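Local coordinates for protein endo-b-1,4-glucanase (Nasutitermes takasagoensis, PDB 1KS8) that probably hydrolyses internal beta-1,4-glucosidic linkages in cellulose and related glucans, as a family 9 glycoside hydrolase with an (alpha/alpha)6 fold, at residues F53-F58 with E412-Y417; D57-G62 with A122-W127. One frame throughout, in Å; residues are numbered along the deposited sequence.

Interaction 1: residues F53-F58 with E412-Y417; sequences FDAGDF and EVATDY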
# COMPACT_ATOMS: atom_id res chain seq x y z
N PHE A 53 -2.07 -4.02 10.22
CA PHE A 53 -1.84 -5.45 10.09
C PHE A 53 -1.70 -5.55 8.57
O PHE A 53 -2.39 -4.85 7.83
CB PHE A 53 -3.06 -6.24 10.57
CG PHE A 53 -3.23 -6.23 12.06
CD1 PHE A 53 -2.18 -6.59 12.90
CD2 PHE A 53 -4.45 -5.90 12.63
CE1 PHE A 53 -2.34 -6.63 14.29
CE2 PHE A 53 -4.63 -5.94 14.02
CZ PHE A 53 -3.57 -6.31 14.84
N ASP A 54 -0.81 -6.42 8.10
CA ASP A 54 -0.55 -6.51 6.67
C ASP A 54 -1.68 -6.95 5.75
O ASP A 54 -2.02 -6.25 4.79
CB ASP A 54 0.65 -7.41 6.41
CG ASP A 54 1.02 -7.46 4.95
OD1 ASP A 54 1.41 -6.40 4.39
OD2 ASP A 54 0.91 -8.55 4.34
N ALA A 55 -2.26 -8.10 6.05
CA ALA A 55 -3.29 -8.65 5.19
C ALA A 55 -4.39 -9.32 5.99
O ALA A 55 -5.09 -8.65 6.76
CB ALA A 55 -2.65 -9.65 4.23
N GLY A 56 -4.57 -10.62 5.81
CA GLY A 56 -5.58 -11.34 6.56
C GLY A 56 -5.00 -11.86 7.86
O GLY A 56 -5.69 -12.51 8.65
N ASP A 57 -3.72 -11.56 8.07
CA ASP A 57 -2.95 -11.96 9.25
C ASP A 57 -2.76 -10.77 10.18
O ASP A 57 -3.35 -9.71 9.99
CB ASP A 57 -1.59 -12.51 8.81
CG ASP A 57 -0.78 -11.51 7.99
OD1 ASP A 57 -1.35 -10.48 7.54
OD2 ASP A 57 0.43 -11.75 7.77
N PHE A 58 -1.91 -10.93 11.20
CA PHE A 58 -1.69 -9.86 12.15
C PHE A 58 -0.23 -9.44 12.29
O PHE A 58 0.16 -8.81 13.27
CB PHE A 58 -2.30 -10.23 13.51
CG PHE A 58 -3.78 -10.50 13.43
CD1 PHE A 58 -4.30 -11.72 13.85
CD2 PHE A 58 -4.64 -9.56 12.87
CE1 PHE A 58 -5.67 -12.00 13.71
CE2 PHE A 58 -6.00 -9.82 12.73
CZ PHE A 58 -6.52 -11.05 13.15
N GLU A 412 -7.16 -13.39 -1.39
CA GLU A 412 -6.26 -12.67 -0.51
C GLU A 412 -6.67 -11.19 -0.56
O GLU A 412 -7.16 -10.71 -1.58
CB GLU A 412 -4.82 -12.80 -0.99
CG GLU A 412 -3.79 -11.90 -0.29
CD GLU A 412 -3.55 -12.28 1.16
OE1 GLU A 412 -2.63 -11.71 1.77
OE2 GLU A 412 -4.29 -13.15 1.68
N VAL A 413 -6.49 -10.51 0.56
CA VAL A 413 -6.75 -9.08 0.66
C VAL A 413 -5.52 -8.57 1.39
O VAL A 413 -4.93 -9.31 2.19
CB VAL A 413 -8.04 -8.75 1.46
CG1 VAL A 413 -9.26 -9.26 0.70
CG2 VAL A 413 -7.98 -9.38 2.85
N ALA A 414 -5.10 -7.34 1.12
CA ALA A 414 -3.91 -6.82 1.78
C ALA A 414 -3.84 -5.30 1.70
O ALA A 414 -4.41 -4.69 0.80
CB ALA A 414 -2.66 -7.43 1.14
N THR A 415 -3.12 -4.70 2.64
CA THR A 415 -2.97 -3.26 2.63
C THR A 415 -2.36 -2.78 1.31
O THR A 415 -2.81 -1.76 0.76
CB THR A 415 -2.11 -2.77 3.80
OG1 THR A 415 -0.87 -3.49 3.83
CG2 THR A 415 -2.84 -2.97 5.12
N ASP A 416 -1.37 -3.48 0.78
CA ASP A 416 -0.79 -3.01 -0.47
C ASP A 416 -1.70 -3.21 -1.67
O ASP A 416 -1.52 -2.57 -2.70
CB ASP A 416 0.62 -3.59 -0.73
CG ASP A 416 0.65 -5.11 -0.90
OD1 ASP A 416 -0.41 -5.74 -1.04
OD2 ASP A 416 1.77 -5.66 -0.90
N TYR A 417 -2.70 -4.08 -1.54
CA TYR A 417 -3.64 -4.31 -2.64
C TYR A 417 -4.54 -3.10 -2.85
O TYR A 417 -4.89 -2.76 -3.98
CB TYR A 417 -4.55 -5.51 -2.33
CG TYR A 417 -3.99 -6.88 -2.62
CD1 TYR A 417 -2.62 -7.09 -2.76
CD2 TYR A 417 -4.84 -7.99 -2.69
CE1 TYR A 417 -2.11 -8.38 -2.96
CE2 TYR A 417 -4.34 -9.27 -2.88
CZ TYR A 417 -2.98 -9.46 -3.01
OH TYR A 417 -2.50 -10.75 -3.18
O HOH W 1 1.42 -3.72 5.23
O HOH W 2 0.23 -11.23 2.33
O HOH W 3 -3.44 -12.93 4.50

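Interaction 2: residues D57-G62 with A122-W127; sequences DFVKFG and ADHAFW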
# COMPACT_ATOMS: atom_id res chain seq x y z
N ASP A 57 -3.72 -11.56 8.07
CA ASP A 57 -2.95 -11.96 9.25
C ASP A 57 -2.76 -10.77 10.18
O ASP A 57 -3.35 -9.71 9.99
CB ASP A 57 -1.59 -12.51 8.81
CG ASP A 57 -0.78 -11.51 7.99
OD1 ASP A 57 -1.35 -10.48 7.54
OD2 ASP A 57 0.43 -11.75 7.77
N PHE A 58 -1.91 -10.93 11.20
CA PHE A 58 -1.69 -9.86 12.15
C PHE A 58 -0.23 -9.44 12.29
O PHE A 58 0.16 -8.81 13.27
CB PHE A 58 -2.30 -10.23 13.51
CG PHE A 58 -3.78 -10.50 13.43
CD1 PHE A 58 -4.30 -11.72 13.85
CD2 PHE A 58 -4.64 -9.56 12.87
CE1 PHE A 58 -5.67 -12.00 13.71
CE2 PHE A 58 -6.00 -9.82 12.73
CZ PHE A 58 -6.52 -11.05 13.15
N VAL A 59 0.57 -9.79 11.29
CA VAL A 59 1.97 -9.39 11.29
C VAL A 59 2.02 -7.97 10.75
O VAL A 59 1.23 -7.60 9.87
CB VAL A 59 2.83 -10.27 10.36
CG1 VAL A 59 4.26 -9.76 10.34
CG2 VAL A 59 2.81 -11.71 10.82
N LYS A 60 2.93 -7.17 11.28
CA LYS A 60 3.13 -5.82 10.80
C LYS A 60 4.42 -5.88 9.97
O LYS A 60 5.53 -5.88 10.51
CB LYS A 60 3.22 -4.85 11.98
CG LYS A 60 1.83 -4.55 12.56
CD LYS A 60 1.80 -4.34 14.07
CE LYS A 60 2.58 -3.12 14.52
NZ LYS A 60 2.21 -2.77 15.93
N PHE A 61 4.25 -6.02 8.65
CA PHE A 61 5.37 -6.10 7.71
C PHE A 61 5.68 -4.68 7.24
O PHE A 61 4.93 -4.09 6.46
CB PHE A 61 4.99 -6.98 6.51
CG PHE A 61 5.07 -8.47 6.79
CD1 PHE A 61 6.30 -9.08 7.05
CD2 PHE A 61 3.93 -9.27 6.75
CE1 PHE A 61 6.39 -10.45 7.27
CE2 PHE A 61 4.01 -10.65 6.97
CZ PHE A 61 5.25 -11.24 7.22
N GLY A 62 6.80 -4.15 7.71
CA GLY A 62 7.17 -2.78 7.39
C GLY A 62 7.37 -2.35 5.95
O GLY A 62 7.09 -1.20 5.61
N ALA A 122 4.39 -18.03 13.80
CA ALA A 122 3.60 -17.97 15.02
C ALA A 122 2.28 -17.24 14.77
O ALA A 122 1.23 -17.64 15.28
CB ALA A 122 4.38 -17.27 16.12
N ASP A 123 2.34 -16.18 13.98
CA ASP A 123 1.15 -15.41 13.67
C ASP A 123 0.17 -16.20 12.80
O ASP A 123 -1.01 -16.31 13.12
CB ASP A 123 1.52 -14.12 12.95
CG ASP A 123 0.35 -13.18 12.79
OD1 ASP A 123 0.07 -12.43 13.75
OD2 ASP A 123 -0.30 -13.20 11.73
N HIS A 124 0.67 -16.76 11.71
CA HIS A 124 -0.18 -17.49 10.78
C HIS A 124 -0.75 -18.81 11.30
O HIS A 124 -1.72 -19.33 10.75
CB HIS A 124 0.58 -17.69 9.47
CG HIS A 124 0.93 -16.40 8.79
ND1 HIS A 124 1.71 -16.34 7.66
CD2 HIS A 124 0.61 -15.12 9.10
CE1 HIS A 124 1.86 -15.08 7.29
NE2 HIS A 124 1.20 -14.32 8.15
N ALA A 125 -0.15 -19.35 12.36
CA ALA A 125 -0.63 -20.60 12.94
C ALA A 125 -1.91 -20.37 13.74
O ALA A 125 -2.59 -21.32 14.14
CB ALA A 125 0.45 -21.20 13.84
N PHE A 126 -2.23 -19.10 13.96
CA PHE A 126 -3.41 -18.70 14.70
C PHE A 126 -4.48 -18.16 13.77
O PHE A 126 -4.18 -17.44 12.82
CB PHE A 126 -3.02 -17.60 15.70
CG PHE A 126 -4.18 -16.89 16.34
CD1 PHE A 126 -4.88 -17.48 17.39
CD2 PHE A 126 -4.56 -15.62 15.92
CE1 PHE A 126 -5.94 -16.81 18.01
CE2 PHE A 126 -5.62 -14.94 16.53
CZ PHE A 126 -6.31 -15.54 17.58
N TRP A 127 -5.74 -18.54 14.02
CA TRP A 127 -6.86 -18.01 13.25
C TRP A 127 -7.89 -17.57 14.28
O TRP A 127 -8.44 -18.40 15.00
CB TRP A 127 -7.48 -19.05 12.30
CG TRP A 127 -8.48 -18.41 11.38
CD1 TRP A 127 -9.76 -18.03 11.68
CD2 TRP A 127 -8.24 -17.94 10.04
NE1 TRP A 127 -10.33 -17.35 10.62
CE2 TRP A 127 -9.41 -17.28 9.60
CE3 TRP A 127 -7.13 -18.01 9.18
CZ2 TRP A 127 -9.51 -16.69 8.34
CZ3 TRP A 127 -7.23 -17.42 7.92
CH2 TRP A 127 -8.41 -16.77 7.51

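Interaction 1: residues F53-F58 with E412-Y417
Thr415 meets Asp54 through backbone and side chain together. Its amide N donates to Asp54 O at 2.9 Å, and an N-H...O angle of 174° marks the bond as almost straight. From Thr415 CB, chi1 of 52° sets OG1 between the backbone N and the carbonyl carbon. OG1 then lies 3.1 Å from the same Asp54 O, though whether its proton goes there is not settled, and a water bridges it to Asp54 OD1. The other branch, CG2, sits 3.3 Å from Phe53 O. Asp54 OD2 has its main partner in Tyr206 OH. Both segments belong to the (alpha/alpha)6 catalytic domain: the loop carries the family 9 DAGD motif, Asp54 to Asp57, whose aspartates in relatives probably include the catalytic base, and 412-417 runs into helix 415-430 and begins with Glu412, a predicted active-site residue. Ala55 CB packs on Ala414 CB at 3.8 Å and lies 3.2 Å from Glu412 OE1. Gly56 N donates to a water that in turn can donate to Glu412 OE2, giving the carboxylate an indirect tie to the loop backbone. Within the loop, Ala55 N donates to Asp57 OD1 at 3.0 Å, a bent bond spanning two residues.

Interaction 2: residues D57-G62 with A122-W127
Asp57 OD2 accepts a hydrogen bond from His124 NE2 at 2.7 Å, with an N-H...O angle of 157°. The oxygen lies at the edge of the imidazole, near its plane, and is approached on its anti side, while carboxylate and ring planes are turned 45° apart. Asp123, just before His124, takes the amide of Phe58, the residue after Asp57, on the syn side of OD2 at 2.8 Å. Asp123 CG is anti to its backbone N (chi1 -171°), and the carboxylate reaches the loop with OD1 3.2 Å from Phe58 CB. The oxygens Asp57 OD2 and Asp123 OD2 stand 4.3 Å apart, and each accepts one N-H across the contact. Apolar contacts flank this polar pair. Val59 CG2 packs 3.5 Å from Asp123 CB, and Phe58 CE1 approaches the edge of the Phe126 ring, 4.1 Å from CE2. A sulfate ion, probably from the crystallisation liquor, lies about 3 Å from the His124 side chain. The contact thus joins the loop leading into strand 60-61 to helix 120-124 and the turn after it; Arg361 of helix 361-364 touches Asp57 and Phe58 and also bonds to the carbonyls of His124 and Phe126, while Val59 rests on Gln116 of strand 113-117.

Overall arrangement
Followed from the N terminus, the chain leaves helix 5-18 and enters the loop holding 53-58, then runs on through 57-62, which contains strand 60-61, into helix 62-78. Interaction 2 closes the shorter loop, with 59 residues between its segments, when 122-127 returns at helix 120-124. Interaction 1 closes a much longer one of 353 residues, bringing back the start of helix 415-430. The contacts share Asp57 and Phe58, and the shorter loop lies wholly within the longer. Their centres lie 10 Å apart, and Asp54 N probably bonds to Val59 O, joining them directly. This early loop therefore connects the predicted active-site segment to the small antiparallel sheet and helix 120-124.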